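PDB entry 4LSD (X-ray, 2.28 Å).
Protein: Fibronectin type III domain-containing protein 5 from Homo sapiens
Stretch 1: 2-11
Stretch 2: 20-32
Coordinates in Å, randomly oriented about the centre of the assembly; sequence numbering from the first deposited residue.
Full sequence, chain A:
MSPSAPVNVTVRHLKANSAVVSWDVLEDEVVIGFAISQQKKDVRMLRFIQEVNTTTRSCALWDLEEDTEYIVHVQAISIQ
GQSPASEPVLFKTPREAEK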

ATOM      1  N   SER A   2     -13.529  15.604  12.710  1.00 77.22           N
ATOM      2  CA  SER A   2     -12.566  14.556  12.449  1.00 70.47           C
ATOM      3  C   SER A   2     -11.800  14.017  13.665  1.00 64.24           C
ATOM      4  O   SER A   2     -11.697  14.680  14.693  1.00 63.71           O
ATOM      5  CB  SER A   2     -11.571  15.116  11.446  1.00 73.41           C
ATOM      6  OG  SER A   2     -10.904  16.257  11.986  1.00 76.12           O
ATOM      7  N   PRO A   3     -11.199  12.820  13.531  1.00 58.57           N
ATOM      8  CA  PRO A   3     -10.428  12.169  14.596  1.00 54.42           C
ATOM      9  C   PRO A   3      -9.084  12.849  14.825  1.00 52.06           C
ATOM     10  O   PRO A   3      -8.654  13.699  14.047  1.00 50.72           O
ATOM     11  CB  PRO A   3     -10.210  10.744  14.081  1.00 53.99           C
ATOM     12  CG  PRO A   3     -10.845  10.697  12.719  1.00 55.76           C
ATOM     13  CD  PRO A   3     -11.044  12.098  12.261  1.00 57.37           C
ATOM     14  N   SER A   4      -8.416  12.434  15.890  1.00 54.52           N
ATOM     15  CA  SER A   4      -7.117  12.974  16.244  1.00 52.75           C
ATOM     16  C   SER A   4      -6.029  12.160  15.564  1.00 49.99           C
ATOM     17  O   SER A   4      -6.182  10.954  15.336  1.00 49.36           O
ATOM     18  CB  SER A   4      -6.917  12.923  17.762  1.00 56.98           C
ATOM     19  OG  SER A   4      -7.995  13.546  18.442  1.00 64.14           O
ATOM     20  N   ALA A   5      -4.931  12.827  15.240  1.00 46.42           N
ATOM     21  CA  ALA A   5      -3.820  12.167  14.591  1.00 45.88           C
ATOM     22  C   ALA A   5      -3.449  10.942  15.400  1.00 45.79           C
ATOM     23  O   ALA A   5      -3.811  10.832  16.566  1.00 51.36           O
ATOM     24  CB  ALA A   5      -2.634  13.105  14.517  1.00 46.16           C
ATOM     25  N   PRO A   6      -2.754   9.986  14.774  1.00 50.81           N
ATOM     26  CA  PRO A   6      -2.329   8.761  15.454  1.00 48.56           C
ATOM     27  C   PRO A   6      -1.206   9.126  16.417  1.00 47.83           C
ATOM     28  O   PRO A   6      -0.469  10.075  16.166  1.00 50.46           O
ATOM     29  CB  PRO A   6      -1.821   7.886  14.309  1.00 50.49           C
ATOM     30  CG  PRO A   6      -2.666   8.299  13.165  1.00 49.33           C
ATOM     31  CD  PRO A   6      -2.741   9.805  13.309  1.00 45.38           C
ATOM     32  N   VAL A   7      -1.072   8.374  17.506  1.00 48.06           N
ATOM     33  CA  VAL A   7      -0.018   8.634  18.490  1.00 47.48           C
ATOM     34  C   VAL A   7       0.811   7.371  18.669  1.00 50.76           C
ATOM     35  O   VAL A   7       0.408   6.288  18.246  1.00 54.22           O
ATOM     36  CB  VAL A   7      -0.591   8.999  19.885  1.00 40.64           C
ATOM     37  CG1 VAL A   7      -1.336  10.309  19.835  1.00 36.43           C
ATOM     38  CG2 VAL A   7      -1.519   7.887  20.361  1.00 45.18           C
ATOM     39  N   ASN A   8       1.970   7.507  19.296  1.00 49.19           N
ATOM     40  CA  ASN A   8       2.801   6.348  19.555  1.00 50.10           C
ATOM     41  C   ASN A   8       3.102   5.531  18.310  1.00 49.78           C
ATOM     42  O   ASN A   8       3.060   4.298  18.344  1.00 51.59           O
ATOM     43  CB  ASN A   8       2.094   5.461  20.572  1.00 57.05           C
ATOM     44  CG  ASN A   8       1.879   6.161  21.899  1.00 60.90           C
ATOM     45  OD1 ASN A   8       0.794   6.092  22.491  1.00 62.29           O
ATOM     46  ND2 ASN A   8       2.919   6.830  22.384  1.00 59.34           N
ATOM     47  N   VAL A   9       3.391   6.210  17.209  1.00 49.83           N
ATOM     48  CA  VAL A   9       3.702   5.507  15.983  1.00 47.84           C
ATOM     49  C   VAL A   9       5.109   4.944  16.168  1.00 49.44           C
ATOM     50  O   VAL A   9       6.058   5.685  16.427  1.00 50.67           O
ATOM     51  CB  VAL A   9       3.643   6.458  14.783  1.00 43.04           C
ATOM     52  CG1 VAL A   9       3.787   5.674  13.497  1.00 40.57           C
ATOM     53  CG2 VAL A   9       2.328   7.231  14.802  1.00 44.34           C
ATOM     54  N   THR A  10       5.234   3.623  16.062  1.00 48.46           N
ATOM     55  CA  THR A  10       6.525   2.966  16.247  1.00 48.25           C
ATOM     56  C   THR A  10       6.845   2.056  15.060  1.00 48.83           C
ATOM     57  O   THR A  10       5.947   1.626  14.331  1.00 50.57           O
ATOM     58  CB  THR A  10       6.559   2.119  17.589  1.00 50.90           C
ATOM     59  OG1 THR A  10       6.382   0.725  17.308  1.00 55.46           O
ATOM     60  CG2 THR A  10       5.429   2.542  18.533  1.00 50.75           C
ATOM     61  N   VAL A  11       8.128   1.772  14.871  1.00 46.96           N
ATOM     62  CA  VAL A  11       8.572   0.894  13.802  1.00 48.61           C
ATOM     63  C   VAL A  11       9.191  -0.348  14.408  1.00 53.65           C
ATOM     64  O   VAL A  11      10.217  -0.253  15.069  1.00 60.03           O
ATOM     65  CB  VAL A  11       9.659   1.531  12.936  1.00 48.08           C
ATOM     66  CG1 VAL A  11      10.242   0.469  12.007  1.00 52.12           C
ATOM     67  CG2 VAL A  11       9.093   2.676  12.147  1.00 54.84           C
TER
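Stretch 2 20-32: VVSWDVLEDEVVI

Stretch 2 runs back along stretch 1 as an antiparallel neighbour: strand 20-24 lies beside strand 9-11 with 158° between their N-to-C directions and 4.5 Å between axes at closest approach, and a loop then carries the chain past Pro3 and Ser4. Together the two stretches bury 743 Å². Two reciprocal pairs of backbone hydrogen bonds fix the register. Thr10 N reaches Ser22 O at 2.8 Å and Ser22 N reaches Thr10 O at 2.8 Å; farther along, Val7 N to Asp24 O is 2.8 Å and Asp24 N to Val7 O is 2.9 Å. Between these pairs the register slips by one residue, a beta bulge at the corner where Asn8 adopts phi/psi of 54/42. Trp23 is thus the single residue between Ser22 and Asp24, whereas Asn8 and Val9 both fit between Val7 and Thr10. Val9 is drawn in close, its CA 3.0 Å from Ser22 O in a CA-H...O contact. Its two methyls part between neighbouring bumps: Val9 CG1 packs on Val21 CG1 at 3.7 Å, and Val9 CG2 on Trp23 CB at 3.9 Å. The end of the Trp23 side chain leads away from stretch 1, but its ring meets Pro6 obliquely, with Pro6 CB 4.0 Å from Trp23 CD1. Val7, Thr10, Ser22 and Asp24 share the other face from Val11 and Val21. There Val7 CG2 touches both Asp24 CB and Leu26 CD1 at 3.8 Å. Leu26 also extends to Ser4, whose CB lies 3.5 Å from Leu26 CD2. Beyond the strands, Glu27 holds the loop to Ser4: Ser4 N donates to Glu27 OE2 at 3.0 Å, and Ser4 OG adds a weak bond to Glu27 OE2 at 3.3 Å. Pro3 meets two valines, with Pro3 CG 4.3 Å from Val30 CG1 and Pro3 CB 4.4 Å from Val31 CG2.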

ATOM      1  N   VAL A  20       7.563  -2.956   9.911  1.00 42.39           N
ATOM      2  CA  VAL A  20       6.164  -2.920  10.311  1.00 37.46           C
ATOM      3  C   VAL A  20       5.973  -1.641  11.119  1.00 36.52           C
ATOM      4  O   VAL A  20       6.806  -1.311  11.961  1.00 38.25           O
ATOM      5  CB  VAL A  20       5.782  -4.130  11.194  1.00 36.25           C
ATOM      6  CG1 VAL A  20       4.334  -3.983  11.660  1.00 36.39           C
ATOM      7  CG2 VAL A  20       5.953  -5.435  10.414  1.00 33.34           C
ATOM      8  N   VAL A  21       4.885  -0.925  10.856  1.00 35.63           N
ATOM      9  CA  VAL A  21       4.579   0.330  11.535  1.00 37.05           C
ATOM     10  C   VAL A  21       3.365   0.130  12.418  1.00 39.35           C
ATOM     11  O   VAL A  21       2.392  -0.477  11.987  1.00 44.36           O
ATOM     12  CB  VAL A  21       4.246   1.443  10.513  1.00 39.51           C
ATOM     13  CG1 VAL A  21       3.924   2.754  11.226  1.00 38.82           C
ATOM     14  CG2 VAL A  21       5.405   1.624   9.556  1.00 41.06           C
ATOM     15  N   SER A  22       3.413   0.641  13.645  1.00 40.92           N
ATOM     16  CA  SER A  22       2.287   0.504  14.574  1.00 43.08           C
ATOM     17  C   SER A  22       1.930   1.862  15.138  1.00 42.42           C
ATOM     18  O   SER A  22       2.748   2.781  15.129  1.00 45.07           O
ATOM     19  CB  SER A  22       2.638  -0.415  15.747  1.00 44.59           C
ATOM     20  OG  SER A  22       3.254  -1.605  15.301  1.00 58.04           O
ATOM     21  N   TRP A  23       0.717   1.978  15.657  1.00 38.92           N
ATOM     22  CA  TRP A  23       0.275   3.233  16.228  1.00 40.63           C
ATOM     23  C   TRP A  23      -0.924   2.997  17.102  1.00 41.48           C
ATOM     24  O   TRP A  23      -1.428   1.878  17.201  1.00 40.34           O
ATOM     25  CB  TRP A  23      -0.107   4.217  15.127  1.00 38.36           C
ATOM     26  CG  TRP A  23      -1.260   3.740  14.276  1.00 37.58           C
ATOM     27  CD1 TRP A  23      -2.598   3.932  14.498  1.00 34.65           C
ATOM     28  CD2 TRP A  23      -1.160   2.963  13.086  1.00 39.42           C
ATOM     29  NE1 TRP A  23      -3.336   3.312  13.514  1.00 36.62           N
ATOM     30  CE2 TRP A  23      -2.474   2.702  12.637  1.00 40.76           C
ATOM     31  CE3 TRP A  23      -0.083   2.444  12.355  1.00 44.71           C
ATOM     32  CZ2 TRP A  23      -2.739   1.958  11.483  1.00 37.46           C
ATOM     33  CZ3 TRP A  23      -0.342   1.703  11.210  1.00 38.01           C
ATOM     34  CH2 TRP A  23      -1.662   1.461  10.789  1.00 38.86           C
ATOM     35  N   ASP A  24      -1.373   4.070  17.737  1.00 40.05           N
ATOM     36  CA  ASP A  24      -2.546   4.031  18.586  1.00 44.32           C
ATOM     37  C   ASP A  24      -3.336   5.246  18.200  1.00 44.27           C
ATOM     38  O   ASP A  24      -2.806   6.180  17.593  1.00 42.57           O
ATOM     39  CB  ASP A  24      -2.211   4.163  20.070  1.00 47.03           C
ATOM     40  CG  ASP A  24      -1.299   3.092  20.555  1.00 59.55           C
ATOM     41  OD1 ASP A  24      -1.628   1.902  20.362  1.00 60.47           O
ATOM     42  OD2 ASP A  24      -0.256   3.453  21.143  1.00 63.92           O
ATOM     43  N   VAL A  25      -4.611   5.225  18.550  1.00 42.34           N
ATOM     44  CA  VAL A  25      -5.479   6.345  18.276  1.00 48.80           C
ATOM     45  C   VAL A  25      -6.125   6.651  19.609  1.00 53.16           C
ATOM     46  O   VAL A  25      -6.093   5.824  20.518  1.00 56.87           O
ATOM     47  CB  VAL A  25      -6.556   5.992  17.230  1.00 49.78           C
ATOM     48  CG1 VAL A  25      -5.898   5.667  15.909  1.00 50.27           C
ATOM     49  CG2 VAL A  25      -7.390   4.827  17.715  1.00 49.78           C
ATOM     50  N   LEU A  26      -6.682   7.849  19.741  1.00 55.56           N
ATOM     51  CA  LEU A  26      -7.330   8.244  20.984  1.00 54.35           C
ATOM     52  C   LEU A  26      -8.774   7.745  21.018  1.00 56.93           C
ATOM     53  O   LEU A  26      -9.263   7.312  22.059  1.00 61.91           O
ATOM     54  CB  LEU A  26      -7.297   9.769  21.133  1.00 52.36           C
ATOM     55  CG  LEU A  26      -6.021  10.471  21.609  1.00 56.17           C
ATOM     56  CD1 LEU A  26      -4.793   9.609  21.380  1.00 53.16           C
ATOM     57  CD2 LEU A  26      -5.894  11.791  20.858  1.00 57.34           C
ATOM     58  N   GLU A  27      -9.445   7.782  19.870  1.00 56.11           N
ATOM     59  CA  GLU A  27     -10.838   7.353  19.788  1.00 57.43           C
ATOM     60  C   GLU A  27     -11.052   6.061  18.994  1.00 58.31           C
ATOM     61  O   GLU A  27     -11.437   6.104  17.828  1.00 57.97           O
ATOM     62  CB  GLU A  27     -11.665   8.467  19.154  1.00 59.38           C
ATOM     63  CG  GLU A  27     -11.263   9.852  19.631  1.00 63.16           C
ATOM     64  CD  GLU A  27     -10.934  10.790  18.482  1.00 68.43           C
ATOM     65  OE1 GLU A  27     -11.840  11.529  18.027  1.00 68.63           O
ATOM     66  OE2 GLU A  27      -9.768  10.774  18.027  1.00 64.31           O
ATOM     67  N   ASP A  28     -10.832   4.913  19.622  1.00 56.24           N
ATOM     68  CA  ASP A  28     -11.015   3.643  18.931  1.00 56.83           C
ATOM     69  C   ASP A  28     -12.433   3.456  18.385  1.00 58.28           C
ATOM     70  O   ASP A  28     -12.637   2.736  17.417  1.00 63.58           O
ATOM     71  CB  ASP A  28     -10.678   2.483  19.866  1.00 54.66           C
ATOM     72  CG  ASP A  28      -9.272   2.582  20.441  1.00 65.18           C
ATOM     73  OD1 ASP A  28      -8.297   2.223  19.744  1.00 61.38           O
ATOM     74  OD2 ASP A  28      -9.145   3.030  21.602  1.00 74.76           O
ATOM     75  N   GLU A  29     -13.416   4.103  18.993  1.00 55.26           N
ATOM     76  CA  GLU A  29     -14.795   3.950  18.535  1.00 57.05           C
ATOM     77  C   GLU A  29     -15.126   4.654  17.214  1.00 54.88           C
ATOM     78  O   GLU A  29     -16.142   4.358  16.589  1.00 51.19           O
ATOM     79  CB  GLU A  29     -15.759   4.449  19.618  1.00 60.02           C
ATOM     80  CG  GLU A  29     -15.743   5.975  19.815  1.00 67.65           C
ATOM     81  CD  GLU A  29     -16.649   6.463  20.952  1.00 80.73           C
ATOM     82  OE1 GLU A  29     -16.945   7.681  20.996  1.00 80.97           O
ATOM     83  OE2 GLU A  29     -17.056   5.640  21.805  1.00 84.79           O
ATOM     84  N   VAL A  30     -14.259   5.568  16.792  1.00 52.40           N
ATOM     85  CA  VAL A  30     -14.475   6.356  15.583  1.00 49.50           C
ATOM     86  C   VAL A  30     -13.587   6.004  14.375  1.00 48.38           C
ATOM     87  O   VAL A  30     -13.963   6.248  13.224  1.00 48.06           O
ATOM     88  CB  VAL A  30     -14.315   7.863  15.949  1.00 50.99           C
ATOM     89  CG1 VAL A  30     -14.149   8.716  14.716  1.00 58.16           C
ATOM     90  CG2 VAL A  30     -15.534   8.332  16.735  1.00 46.40           C
ATOM     91  N   VAL A  31     -12.419   5.432  14.645  1.00 44.73           N
ATOM     92  CA  VAL A  31     -11.455   5.081  13.612  1.00 42.80           C
ATOM     93  C   VAL A  31     -11.766   3.806  12.839  1.00 42.76           C
ATOM     94  O   VAL A  31     -11.744   2.713  13.394  1.00 40.71           O
ATOM     95  CB  VAL A  31     -10.031   5.006  14.227  1.00 40.54           C
ATOM     96  CG1 VAL A  31      -9.035   4.472  13.223  1.00 36.16           C
ATOM     97  CG2 VAL A  31      -9.605   6.413  14.668  1.00 42.73           C
ATOM     98  N   ILE A  32     -12.043   3.962  11.548  1.00 43.43           N
ATOM     99  CA  ILE A  32     -12.367   2.837  10.675  1.00 42.03           C
ATOM    100  C   ILE A  32     -11.234   2.440   9.733  1.00 43.06           C
ATOM    101  O   ILE A  32     -11.318   1.417   9.053  1.00 45.08           O
ATOM    102  CB  ILE A  32     -13.613   3.148   9.819  1.00 40.38           C
ATOM    103  CG1 ILE A  32     -13.296   4.219   8.763  1.00 37.12           C
ATOM    104  CG2 ILE A  32     -14.737   3.626  10.728  1.00 33.14           C
ATOM    105  CD1 ILE A  32     -14.497   4.615   7.916  1.00 28.61           C
TER